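Local coordinates for translocator protein BipD (Burkholderia pseudomallei, PDB 3NFT), which is required for invasion of epithelial cells and survival within host cells, and probably regulates secretion of the effectors BipB and BipC, at residues P192-P197 with V221-D226; D226-M231 with D259-D264. All coordinates share one frame; numbering follows the deposited sequence.

Contact 1 of 2, residues P192-P197 with V221-D226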
loop_
_atom_site.group_PDB
_atom_site.type_symbol
_atom_site.label_atom_id
_atom_site.label_comp_id
_atom_site.label_asym_id
_atom_site.label_seq_id
_atom_site.Cartn_x
_atom_site.Cartn_y
_atom_site.Cartn_z
ATOM N N PRO A 192 34.040 4.234 2.713
ATOM C CA PRO A 192 32.866 3.734 3.424
ATOM C C PRO A 192 32.072 2.756 2.588
ATOM O O PRO A 192 32.022 2.878 1.379
ATOM C CB PRO A 192 32.017 4.996 3.650
ATOM C CG PRO A 192 32.782 6.086 3.217
ATOM C CD PRO A 192 33.943 5.662 2.409
ATOM N N THR A 193 31.472 1.771 3.230
ATOM C CA THR A 193 30.499 0.921 2.566
ATOM C C THR A 193 29.169 1.100 3.274
ATOM O O THR A 193 29.119 1.514 4.434
ATOM C CB THR A 193 30.934 -0.545 2.581
ATOM O OG1 THR A 193 30.929 -1.007 3.928
ATOM C CG2 THR A 193 32.306 -0.686 1.989
ATOM N N MET A 194 28.086 0.835 2.563
ATOM C CA MET A 194 26.764 1.060 3.089
ATOM C C MET A 194 25.925 -0.174 2.810
ATOM O O MET A 194 26.127 -0.847 1.813
ATOM C CB MET A 194 26.163 2.285 2.410
ATOM C CG MET A 194 26.898 3.609 2.721
ATOM S SD MET A 194 27.143 4.651 1.263
ATOM C CE MET A 194 28.595 3.897 0.565
ATOM N N GLN A 195 25.003 -0.471 3.711
ATOM C CA GLN A 195 24.111 -1.601 3.543
ATOM C C GLN A 195 22.715 -1.049 3.358
ATOM O O GLN A 195 22.213 -0.333 4.216
ATOM C CB GLN A 195 24.160 -2.507 4.775
ATOM C CG GLN A 195 23.149 -3.623 4.754
ATOM C CD GLN A 195 23.408 -4.613 3.645
ATOM O OE1 GLN A 195 24.500 -5.183 3.558
ATOM N NE2 GLN A 195 22.410 -4.819 2.782
ATOM N N LEU A 196 22.100 -1.379 2.230
ATOM C CA LEU A 196 20.700 -1.038 1.993
ATOM C C LEU A 196 19.792 -1.840 2.934
ATOM O O LEU A 196 20.167 -2.939 3.384
ATOM C CB LEU A 196 20.320 -1.323 0.535
ATOM C CG LEU A 196 20.959 -0.432 -0.532
ATOM C CD1 LEU A 196 20.678 -0.922 -1.944
ATOM C CD2 LEU A 196 20.458 0.987 -0.357
ATOM N N PRO A 197 18.588 -1.321 3.222
ATOM C CA PRO A 197 17.622 -2.059 4.045
ATOM C C PRO A 197 17.325 -3.438 3.456
ATOM O O PRO A 197 17.355 -3.619 2.228
ATOM C CB PRO A 197 16.371 -1.172 4.001
ATOM C CG PRO A 197 16.875 0.208 3.635
ATOM C CD PRO A 197 18.056 -0.028 2.744
ATOM N N VAL A 221 26.546 -1.309 -0.825
ATOM C CA VAL A 221 26.926 -0.209 -1.676
ATOM C C VAL A 221 28.370 0.171 -1.397
ATOM O O VAL A 221 28.735 0.464 -0.251
ATOM C CB VAL A 221 26.032 1.013 -1.444
ATOM C CG1 VAL A 221 26.386 2.092 -2.449
ATOM C CG2 VAL A 221 24.554 0.625 -1.557
ATOM N N THR A 222 29.183 0.163 -2.449
ATOM C CA THR A 222 30.574 0.592 -2.386
ATOM C C THR A 222 30.774 1.769 -3.350
ATOM O O THR A 222 30.037 1.929 -4.331
ATOM C CB THR A 222 31.543 -0.549 -2.759
ATOM O OG1 THR A 222 31.177 -1.074 -4.028
ATOM C CG2 THR A 222 31.510 -1.659 -1.710
ATOM N N ILE A 223 31.763 2.590 -3.057
ATOM C CA ILE A 223 32.049 3.787 -3.817
ATOM C C ILE A 223 33.102 3.471 -4.866
ATOM O O ILE A 223 34.163 2.904 -4.541
ATOM C CB ILE A 223 32.530 4.884 -2.876
ATOM C CG1 ILE A 223 31.434 5.183 -1.839
ATOM C CG2 ILE A 223 32.946 6.126 -3.645
ATOM C CD1 ILE A 223 31.916 6.023 -0.756
ATOM N N ASN A 224 32.810 3.805 -6.117
ATOM C CA ASN A 224 33.739 3.557 -7.222
ATOM C C ASN A 224 34.993 4.430 -7.001
ATOM O O ASN A 224 34.885 5.669 -6.955
ATOM C CB ASN A 224 33.037 3.894 -8.552
ATOM C CG ASN A 224 33.852 3.577 -9.759
ATOM O OD1 ASN A 224 35.075 3.400 -9.694
ATOM N ND2 ASN A 224 33.166 3.523 -10.921
ATOM N N PRO A 225 36.182 3.798 -6.883
ATOM C CA PRO A 225 37.399 4.546 -6.625
ATOM C C PRO A 225 38.074 5.146 -7.866
ATOM O O PRO A 225 39.197 5.625 -7.785
ATOM C CB PRO A 225 38.300 3.516 -5.978
ATOM C CG PRO A 225 37.896 2.242 -6.665
ATOM C CD PRO A 225 36.415 2.339 -6.891
ATOM N N ASP A 226 37.388 5.138 -8.997
ATOM C CA ASP A 226 38.027 5.457 -10.270
ATOM C C ASP A 226 38.637 6.871 -10.304
ATOM O O ASP A 226 39.755 7.058 -10.771
ATOM C CB ASP A 226 37.102 5.241 -11.485
ATOM C CG ASP A 226 35.794 6.058 -11.446
ATOM O OD1 ASP A 226 35.174 6.141 -12.522
ATOM O OD2 ASP A 226 35.342 6.531 -10.386
HETATM O O HOH W 1 33.235 1.844 -0.716
#

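Contact 2 of 2, residues D226-M231 with D259-D264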
loop_
_atom_site.group_PDB
_atom_site.type_symbol
_atom_site.label_atom_id
_atom_site.label_comp_id
_atom_site.label_asym_id
_atom_site.label_seq_id
_atom_site.Cartn_x
_atom_site.Cartn_y
_atom_site.Cartn_z
ATOM N N ASP A 226 37.388 5.138 -8.997
ATOM C CA ASP A 226 38.027 5.457 -10.270
ATOM C C ASP A 226 38.637 6.871 -10.304
ATOM O O ASP A 226 39.755 7.058 -10.771
ATOM C CB ASP A 226 37.102 5.241 -11.485
ATOM C CG ASP A 226 35.794 6.058 -11.446
ATOM O OD1 ASP A 226 35.174 6.141 -12.522
ATOM O OD2 ASP A 226 35.342 6.531 -10.386
ATOM N N LYS A 227 37.939 7.864 -9.757
ATOM C CA LYS A 227 38.493 9.224 -9.804
ATOM C C LYS A 227 39.710 9.344 -8.877
ATOM O O LYS A 227 40.685 10.000 -9.214
ATOM C CB LYS A 227 37.418 10.273 -9.453
ATOM C CG LYS A 227 36.381 10.434 -10.546
ATOM C CD LYS A 227 35.037 9.842 -10.243
ATOM C CE LYS A 227 34.127 9.822 -11.476
ATOM N NZ LYS A 227 32.689 9.445 -11.238
ATOM N N LEU A 228 39.645 8.718 -7.703
ATOM C CA LEU A 228 40.789 8.732 -6.798
ATOM C C LEU A 228 42.000 8.038 -7.414
ATOM O O LEU A 228 43.119 8.477 -7.231
ATOM C CB LEU A 228 40.428 8.083 -5.468
ATOM C CG LEU A 228 39.489 8.882 -4.554
ATOM C CD1 LEU A 228 38.995 8.016 -3.396
ATOM C CD2 LEU A 228 40.169 10.172 -4.111
ATOM N N ILE A 229 41.755 6.927 -8.108
ATOM C CA ILE A 229 42.821 6.218 -8.842
ATOM C C ILE A 229 43.455 7.105 -9.912
ATOM O O ILE A 229 44.674 7.185 -10.024
ATOM C CB ILE A 229 42.262 4.937 -9.445
ATOM C CG1 ILE A 229 41.982 3.944 -8.316
ATOM C CG2 ILE A 229 43.250 4.395 -10.513
ATOM C CD1 ILE A 229 41.221 2.670 -8.752
ATOM N N LYS A 230 42.632 7.825 -10.654
ATOM C CA LYS A 230 43.133 8.729 -11.692
ATOM C C LYS A 230 43.963 9.840 -11.054
ATOM O O LYS A 230 45.020 10.198 -11.554
ATOM C CB LYS A 230 42.006 9.280 -12.587
ATOM C CG LYS A 230 41.490 8.256 -13.575
ATOM C CD LYS A 230 40.289 8.715 -14.331
ATOM C CE LYS A 230 39.708 7.577 -15.188
ATOM N NZ LYS A 230 40.747 6.826 -15.937
ATOM N N MET A 231 43.491 10.373 -9.920
ATOM C CA MET A 231 44.265 11.372 -9.172
ATOM C C MET A 231 45.611 10.798 -8.704
ATOM O O MET A 231 46.662 11.384 -8.918
ATOM C CB MET A 231 43.454 11.848 -7.969
ATOM C CG MET A 231 42.310 12.774 -8.283
ATOM S SD MET A 231 41.392 13.058 -6.748
ATOM C CE MET A 231 40.796 14.697 -6.968
ATOM N N ASP A 259 36.721 17.903 -9.705
ATOM C CA ASP A 259 35.431 18.437 -10.113
ATOM C C ASP A 259 34.436 17.329 -10.485
ATOM O O ASP A 259 33.209 17.486 -10.317
ATOM C CB ASP A 259 35.549 19.434 -11.276
ATOM C CG ASP A 259 36.243 20.738 -10.894
ATOM O OD1 ASP A 259 36.430 21.005 -9.694
ATOM O OD2 ASP A 259 36.559 21.553 -11.809
ATOM N N ASN A 260 34.945 16.216 -11.018
ATOM C CA ASN A 260 34.086 15.075 -11.294
ATOM C C ASN A 260 33.468 14.545 -9.978
ATOM O O ASN A 260 32.269 14.204 -9.926
ATOM C CB ASN A 260 34.886 13.992 -12.007
ATOM C CG ASN A 260 34.027 12.976 -12.755
ATOM O OD1 ASN A 260 32.804 12.777 -12.503
ATOM N ND2 ASN A 260 34.679 12.295 -13.684
ATOM N N ILE A 261 34.295 14.418 -8.941
ATOM C CA ILE A 261 33.807 13.945 -7.641
ATOM C C ILE A 261 32.771 14.925 -7.090
ATOM O O ILE A 261 31.724 14.493 -6.636
ATOM C CB ILE A 261 34.934 13.722 -6.632
ATOM C CG1 ILE A 261 35.875 12.603 -7.122
ATOM C CG2 ILE A 261 34.352 13.430 -5.211
ATOM C CD1 ILE A 261 37.107 12.433 -6.204
ATOM N N GLN A 262 33.012 16.236 -7.255
ATOM C CA GLN A 262 32.019 17.213 -6.802
ATOM C C GLN A 262 30.699 17.015 -7.568
ATOM O O GLN A 262 29.618 17.081 -6.989
ATOM C CB GLN A 262 32.490 18.651 -7.024
ATOM C CG GLN A 262 31.509 19.663 -6.482
ATOM C CD GLN A 262 31.869 21.123 -6.748
ATOM O OE1 GLN A 262 30.978 21.973 -7.041
ATOM N NE2 GLN A 262 33.142 21.449 -6.626
ATOM N N ASN A 263 30.788 16.794 -8.880
ATOM C CA ASN A 263 29.578 16.586 -9.652
ATOM C C ASN A 263 28.801 15.342 -9.228
ATOM O O ASN A 263 27.589 15.346 -9.179
ATOM C CB ASN A 263 29.867 16.513 -11.145
ATOM C CG ASN A 263 28.598 16.536 -11.956
ATOM O OD1 ASN A 263 28.064 15.496 -12.316
ATOM N ND2 ASN A 263 28.049 17.738 -12.154
ATOM N N ASP A 264 29.509 14.276 -8.896
ATOM C CA ASP A 264 28.865 13.057 -8.438
ATOM C C ASP A 264 28.053 13.330 -7.187
ATOM O O ASP A 264 26.924 12.856 -7.045
ATOM C CB ASP A 264 29.902 11.972 -8.119
ATOM C CG ASP A 264 30.617 11.434 -9.332
ATOM O OD1 ASP A 264 30.072 11.518 -10.452
ATOM O OD2 ASP A 264 31.756 10.950 -9.152
HETATM O O HOH W 2 30.876 10.781 -13.261
#

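Contact 1 of 2, residues P192-P197 with V221-D226
M194 and V221 form a hydrogen-bonded pair in an antiparallel β-sheet, in which strand 193-195 lies at one edge and strand 220-223 in the middle, with strand 213-215 beyond it. The two strand segments run at 161°, and the pair is closed by both of its backbone bonds. V221 N gives the shorter, 2.7 Å to M194 O with an N-H...O angle of 168°; M194 N returns a bond of 2.9 Å to V221 O.

How differently the two faces of one short sheet can be treated is plain here. The face bearing M194 and V221 is closely packed. The M194 chain is bent at both of its last two torsions, and chi3 of -82° sets CE 3.9 Å from CG1 of I223 and close to V221 as well. Beyond the pair, the side chain of L196 lies obliquely across that of V221, with L196 CG 3.9 Å from V221 CG2. The layer continues into the rest of the domain: M194 rests on T142 and L147 of helix 121-160, V221 meets V213 and I215, and L196 touches W205 of helix 202-209.

The other face bears T193 and T222 and is far more open. Their side chains lie side by side and point the same way, meeting through a single methyl contact of 3.9 Å between T193 CG2 and T222 CG2. At the P192 end the strands are also less directly joined. The proline ring offers an apolar touch, CD of P192 to CD1 of I223 at 3.8 Å, while the backbones are joined through a water: it donates to P192 O at 2.6 Å and accepts from I223 N at 2.9 Å.

Contact 2 of 2, residues D226-M231 with D259-D264
N260 and K227 meet where helix 226-233 packs against the long helix 244-295, whose segment here belongs to a predicted coiled coil. The two helical segments are antiparallel at 168°, with axes 10.3 Å apart, and the contact illustrates how one lysine can serve an apolar seam and a polar cluster together.

Taken in order along the long helix, N260 comes first. Its side chain crosses that of K227 at about a right angle, and K227 CE lies above the flat amide group, 3.4 Å from N260 ND2 and just as near OD1 and CG. No direct hydrogen bond joins the two side chains.

I261 follows on the buried side. Its chain and that of K227 slide past each other in opposite directions, with I261 CG1 3.6 Å from K227 CB. Further in, I261 CD1 approaches L228 CD2 at 4.3 Å and comes near the sulphur of M231, a looser touch. Y150 of helix 121-160 packs on both I261 and L228, while F54 of helix 41-56 adds to the cover over I261.

One turn on from N260, D264 meets K227 tip to tip. The lysine is bent at chi2, 107°, which swings CD toward the aspartate, and is extended beyond. K227 NZ and D264 OD2 form a salt bridge of 2.7 Å on the syn side of the carboxylate, 15° out of its plane. A water accepts from K227 NZ at 3.0 Å and donates to both N260 OD1 and D264 OD1, tying the three polar ends together. With D226 OD2 5.8 Å from D264 OD2, the ammonium group probably also eases the repulsion between two acidic side chains.

Contacts 1 and 2 follow each other along the chain and share D226; strand 220-223 passes through N224 and P225 into helix 226-233, and their centres are about 15 Å apart. The join is shaped by an Asx turn in which N224 OD1 accepts from D226 N, with P225 at the N-cap position. Y150 of helix 121-160 links them spatially, touching I223 from contact 1 and L228 and I261 from contact 2. The small sheet and the short helix are thus laid in succession against the long helices: contact 1 pairs an edge strand with the middle strand of the sheet, whereas contact 2 docks the helix that follows it onto helix 244-295.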